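Local atomic coordinates of peptidoglycan D,D-transpeptidase FtsI (Yersinia pestis, PDB entry 6SYN), a protein that probably cross-links peptidoglycan during cell division as a class B penicillin-binding protein, a D,D-transpeptidase of the kind that beta-lactam antibiotics block. Residues G48-D52 with T53-A57; I92-Y95 with I96-K100. One frame throughout, in Å; residues are numbered along the deposited sequence.

Contact 1 (G48-D52 with T53-A57)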
loop_
_atom_site.group_PDB
_atom_site.type_symbol
_atom_site.label_atom_id
_atom_site.label_comp_id
_atom_site.label_asym_id
_atom_site.label_seq_id
_atom_site.Cartn_x
_atom_site.Cartn_y
_atom_site.Cartn_z
ATOM N N GLY A 48 40.760 -0.718 -21.070
ATOM C CA GLY A 48 39.814 -1.279 -20.085
ATOM C C GLY A 48 40.494 -1.620 -18.772
ATOM O O GLY A 48 41.555 -1.035 -18.488
ATOM N N ILE A 49 39.915 -2.551 -18.010
ATOM C CA ILE A 49 40.507 -3.073 -16.744
ATOM C C ILE A 49 41.535 -4.131 -17.143
ATOM O O ILE A 49 41.135 -5.284 -17.396
ATOM C CB ILE A 49 39.437 -3.636 -15.787
ATOM C CG1 ILE A 49 38.305 -2.632 -15.554
ATOM C CG2 ILE A 49 40.064 -4.097 -14.480
ATOM C CD1 ILE A 49 37.151 -2.794 -16.508
ATOM N N SER A 50 42.802 -3.731 -17.242
ATOM C CA SER A 50 43.935 -4.601 -17.650
ATOM C C SER A 50 44.613 -5.191 -16.407
ATOM O O SER A 50 44.052 -5.058 -15.294
ATOM C CB SER A 50 44.910 -3.840 -18.518
ATOM O OG SER A 50 45.636 -2.887 -17.756
ATOM N N LEU A 51 45.781 -5.812 -16.605
ATOM C CA LEU A 51 46.635 -6.384 -15.528
ATOM C C LEU A 51 47.242 -5.254 -14.684
ATOM O O LEU A 51 47.727 -5.548 -13.571
ATOM C CB LEU A 51 47.719 -7.265 -16.160
ATOM C CG LEU A 51 47.329 -8.734 -16.338
ATOM C CD1 LEU A 51 46.657 -8.971 -17.684
ATOM C CD2 LEU A 51 48.537 -9.643 -16.179
ATOM N N ASP A 52 47.193 -4.017 -15.189
ATOM C CA ASP A 52 47.715 -2.792 -14.526
ATOM C C ASP A 52 47.222 -2.735 -13.071
ATOM O O ASP A 52 46.001 -2.880 -12.839
ATOM C CB ASP A 52 47.346 -1.545 -15.336
ATOM C CG ASP A 52 47.996 -0.276 -14.813
ATOM O OD1 ASP A 52 47.839 0.009 -13.610
ATOM O OD2 ASP A 52 48.669 0.404 -15.606
ATOM N N THR A 53 48.160 -2.495 -12.147
ATOM C CA THR A 53 48.023 -2.631 -10.671
ATOM C C THR A 53 47.213 -1.465 -10.085
ATOM O O THR A 53 46.733 -1.601 -8.944
ATOM C CB THR A 53 49.413 -2.714 -10.024
ATOM O OG1 THR A 53 50.192 -1.635 -10.540
ATOM C CG2 THR A 53 50.136 -4.013 -10.299
ATOM N N ARG A 54 47.080 -0.358 -10.822
ATOM C CA ARG A 54 46.291 0.831 -10.401
ATOM C C ARG A 54 44.800 0.468 -10.284
ATOM O O ARG A 54 44.116 1.084 -9.444
ATOM C CB ARG A 54 46.507 1.977 -11.393
ATOM C CG ARG A 54 47.906 2.579 -11.353
ATOM C CD ARG A 54 48.460 2.869 -12.737
ATOM N NE ARG A 54 47.874 4.055 -13.345
ATOM C CZ ARG A 54 47.594 4.204 -14.639
ATOM N NH1 ARG A 54 47.065 5.342 -15.063
ATOM N NH2 ARG A 54 47.824 3.228 -15.504
ATOM N N TRP A 55 44.315 -0.476 -11.100
ATOM C CA TRP A 55 42.907 -0.963 -11.098
ATOM C C TRP A 55 42.587 -1.636 -9.760
ATOM O O TRP A 55 41.483 -1.415 -9.233
ATOM C CB TRP A 55 42.639 -1.918 -12.272
ATOM C CG TRP A 55 42.661 -1.257 -13.615
ATOM C CD1 TRP A 55 43.522 -1.525 -14.641
ATOM C CD2 TRP A 55 41.800 -0.202 -14.087
ATOM N NE1 TRP A 55 43.249 -0.723 -15.716
ATOM C CE2 TRP A 55 42.205 0.104 -15.405
ATOM C CE3 TRP A 55 40.732 0.513 -13.530
ATOM C CZ2 TRP A 55 41.576 1.086 -16.171
ATOM C CZ3 TRP A 55 40.115 1.489 -14.287
ATOM C CH2 TRP A 55 40.528 1.764 -15.592
ATOM N N LYS A 56 43.511 -2.445 -9.242
ATOM C CA LYS A 56 43.340 -3.146 -7.941
ATOM C C LYS A 56 43.400 -2.098 -6.826
ATOM O O LYS A 56 42.710 -2.274 -5.808
ATOM C CB LYS A 56 44.387 -4.255 -7.789
ATOM C CG LYS A 56 44.288 -5.093 -6.516
ATOM C CD LYS A 56 43.081 -6.010 -6.441
ATOM C CE LYS A 56 43.157 -6.998 -5.293
ATOM N NZ LYS A 56 43.032 -6.332 -3.972
ATOM N N ALA A 57 44.184 -1.038 -7.032
ATOM C CA ALA A 57 44.338 0.088 -6.084
ATOM C C ALA A 57 43.000 0.828 -5.963
ATOM O O ALA A 57 42.644 1.225 -4.843
ATOM C CB ALA A 57 45.455 0.993 -6.543
#

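Contact 2 (I92-Y95 with I96-K100)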
loop_
_atom_site.group_PDB
_atom_site.type_symbol
_atom_site.label_atom_id
_atom_site.label_comp_id
_atom_site.label_asym_id
_atom_site.label_seq_id
_atom_site.Cartn_x
_atom_site.Cartn_y
_atom_site.Cartn_z
ATOM N N ILE A 92 40.234 9.797 -0.054
ATOM C CA ILE A 92 39.990 8.703 -1.041
ATOM C C ILE A 92 39.859 9.322 -2.441
ATOM O O ILE A 92 40.537 8.833 -3.365
ATOM C CB ILE A 92 38.742 7.883 -0.644
ATOM C CG1 ILE A 92 38.887 7.230 0.738
ATOM C CG2 ILE A 92 38.404 6.858 -1.718
ATOM C CD1 ILE A 92 39.688 5.948 0.749
ATOM N N GLY A 93 39.021 10.360 -2.574
ATOM C CA GLY A 93 38.752 11.090 -3.832
ATOM C C GLY A 93 40.018 11.662 -4.445
ATOM O O GLY A 93 40.133 11.648 -5.682
ATOM N N ASP A 94 40.946 12.131 -3.608
ATOM C CA ASP A 94 42.255 12.697 -4.029
ATOM C C ASP A 94 43.161 11.566 -4.537
ATOM O O ASP A 94 43.933 11.816 -5.481
ATOM C CB ASP A 94 42.905 13.481 -2.883
ATOM C CG ASP A 94 43.910 14.528 -3.330
ATOM O OD1 ASP A 94 43.520 15.418 -4.125
ATOM O OD2 ASP A 94 45.075 14.448 -2.877
ATOM N N TYR A 95 43.076 10.378 -3.928
ATOM C CA TYR A 95 43.954 9.207 -4.206
ATOM C C TYR A 95 43.543 8.566 -5.537
ATOM O O TYR A 95 44.441 8.174 -6.302
ATOM C CB TYR A 95 43.903 8.243 -3.014
ATOM C CG TYR A 95 44.596 6.909 -3.155
ATOM C CD1 TYR A 95 45.931 6.743 -2.818
ATOM C CD2 TYR A 95 43.886 5.779 -3.534
ATOM C CE1 TYR A 95 46.552 5.504 -2.900
ATOM C CE2 TYR A 95 44.489 4.534 -3.621
ATOM C CZ TYR A 95 45.827 4.393 -3.300
ATOM O OH TYR A 95 46.414 3.163 -3.388
ATOM N N ILE A 96 42.236 8.476 -5.802
ATOM C CA ILE A 96 41.667 7.947 -7.081
ATOM C C ILE A 96 42.038 8.905 -8.220
ATOM O O ILE A 96 42.359 8.417 -9.309
ATOM C CB ILE A 96 40.143 7.738 -6.989
ATOM C CG1 ILE A 96 39.763 6.721 -5.906
ATOM C CG2 ILE A 96 39.575 7.339 -8.345
ATOM C CD1 ILE A 96 38.307 6.779 -5.483
ATOM N N ARG A 97 41.972 10.217 -7.981
ATOM C CA ARG A 97 42.383 11.266 -8.958
ATOM C C ARG A 97 43.853 11.043 -9.351
ATOM O O ARG A 97 44.154 11.081 -10.563
ATOM C CB ARG A 97 42.163 12.660 -8.357
ATOM C CG ARG A 97 42.261 13.813 -9.348
ATOM C CD ARG A 97 42.218 15.166 -8.655
ATOM N NE ARG A 97 41.048 15.283 -7.790
ATOM C CZ ARG A 97 39.851 15.752 -8.156
ATOM N NH1 ARG A 97 39.635 16.183 -9.391
ATOM N NH2 ARG A 97 38.866 15.784 -7.271
ATOM N N LYS A 98 44.723 10.789 -8.365
ATOM C CA LYS A 98 46.203 10.704 -8.520
ATOM C C LYS A 98 46.601 9.371 -9.170
ATOM O O LYS A 98 47.797 9.223 -9.512
ATOM C CB LYS A 98 46.893 10.883 -7.162
ATOM C CG LYS A 98 47.531 12.251 -6.947
ATOM C CD LYS A 98 47.244 12.872 -5.599
ATOM C CE LYS A 98 46.640 14.254 -5.720
ATOM N NZ LYS A 98 47.658 15.280 -6.035
ATOM N N LEU A 99 45.649 8.440 -9.324
ATOM C CA LEU A 99 45.858 7.150 -10.035
ATOM C C LEU A 99 45.932 7.399 -11.547
ATOM O O LEU A 99 46.537 6.562 -12.238
ATOM C CB LEU A 99 44.730 6.174 -9.685
ATOM C CG LEU A 99 44.771 5.595 -8.272
ATOM C CD1 LEU A 99 43.572 4.689 -8.021
ATOM C CD2 LEU A 99 46.071 4.838 -8.028
ATOM N N LYS A 100 45.347 8.507 -12.022
ATOM C CA LYS A 100 45.365 8.967 -13.442
ATOM C C LYS A 100 44.807 7.862 -14.347
ATOM O O LYS A 100 45.303 7.711 -15.484
ATOM C CB LYS A 100 46.779 9.375 -13.867
ATOM C CG LYS A 100 47.490 10.328 -12.915
ATOM C CD LYS A 100 48.481 11.257 -13.592
ATOM C CE LYS A 100 47.956 12.669 -13.758
ATOM N NZ LYS A 100 46.682 12.700 -14.518
#

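Contact 1 (G48-D52 with T53-A57)
Ile-49 lays its CA over one face of the Trp-55 indole, a CH-pi contact 3.8 Å from the centroid of the five-membered ring and only 12° off the ring normal. At the indole edge, in the ring plane, sits Ser-50 OG, and the carbonyl of Asp-52 also comes to the edge, at CD1. The second flat group, the Arg-54 guanidinium, meets Asp-52 OD2 in its own plane, at the edge. This is the N-terminal cap of helix 54-62, with the loop leading in from helix 40-45 folded back over the first turn. Asp-52 does the capping: its OD1 accepts from Arg-54 N at 2.9 Å, met nearly along the carboxylate C-O axis. With CG anti to the backbone N (chi1 -173°), the carboxylate swings forward to the start of the helix, and its other oxygen is left for a salt bridge, Asp-52 OD2 to Arg-54 NH2 at 2.9 Å. That bond arrives from above the carboxylate plane, the two planar groups standing 58° apart; the arginine reaches back by bending its chain at chi2 and chi3. Further back in the loop, Ser-50 OG accepts the N-H of Asp-52, an ST turn just ahead of the cap. On the apolar side, the Ile-49 and Trp-55 side chains cross at about a right angle, and Leu-43 of helix 40-45 touches both, while Leu-101 packs on Trp-55. The methyl Ile-49 CG2 comes within 3.9 Å of Trp-55 CG, where the indole joins its CB.

Contact 2 (I92-Y95 with I96-K100)
Three successive i to i+4 backbone hydrogen bonds carry the chain from Ile-92 to Lys-98: Ile-96 N to Ile-92 O at 3.0 Å, then Arg-97 N to Gly-93 O, and finally Lys-98 N to Asp-94 O. Ile-92 and Ile-96 sit one turn apart, their side chains slanting across each other, and the methyls Ile-92 CG2 and Ile-96 CD1 meet at 3.8 Å. Ile-96 is buried, covered by Leu-58 and Leu-62 of helix 54-62 and by Ile-104 and Leu-106 of strand 104-113. These residues form the C-terminal part of helix 90-97, followed by a type I beta turn from Arg-97 to Lys-100; Lys-100 then leaves the helical conformation with a positive phi of 56°. On the exposed side, Asp-94 and Lys-98 follow the same i to i+4 spacing. The lysine chain, bent at chi2, chi3 and chi4, lays its CE alongside the carboxylate, 3.3 Å from Asp-94 OD2, while Lys-98 NZ stops 4.2 Å from that oxygen. The opposite charges probably attract, but at this distance they form no salt bridge. Tyr-95, its CG anti to the backbone N (chi1 173°), sends its ring toward helix 54-62, where it touches Ala-61. Leu-99 follows one turn later, its CG lying 3.3 Å from Tyr-95 O and its CD1 4.5 Å from Tyr-95 CE2.

Contact 1 starts helix 54-62 and contact 2 lies at the C-terminal end of helix 90-97, their centres about 14 Å apart; contact 1 comes first along the chain, with helix 66-74 and strand 82-88 between them. The ends meet directly: Arg-54 NE lies 3.0 Å from Leu-99 O, a probable hydrogen bond, and Ala-57 CB packs 3.9 Å from Tyr-95 OH. The beginning of one helix is thus joined to the chain leaving the other. Both contacts belong to the dimerisation domain in the N-terminal part of the chain, about 45 Å from the centre of the chain and well away from the transpeptidase pocket around Ser-252.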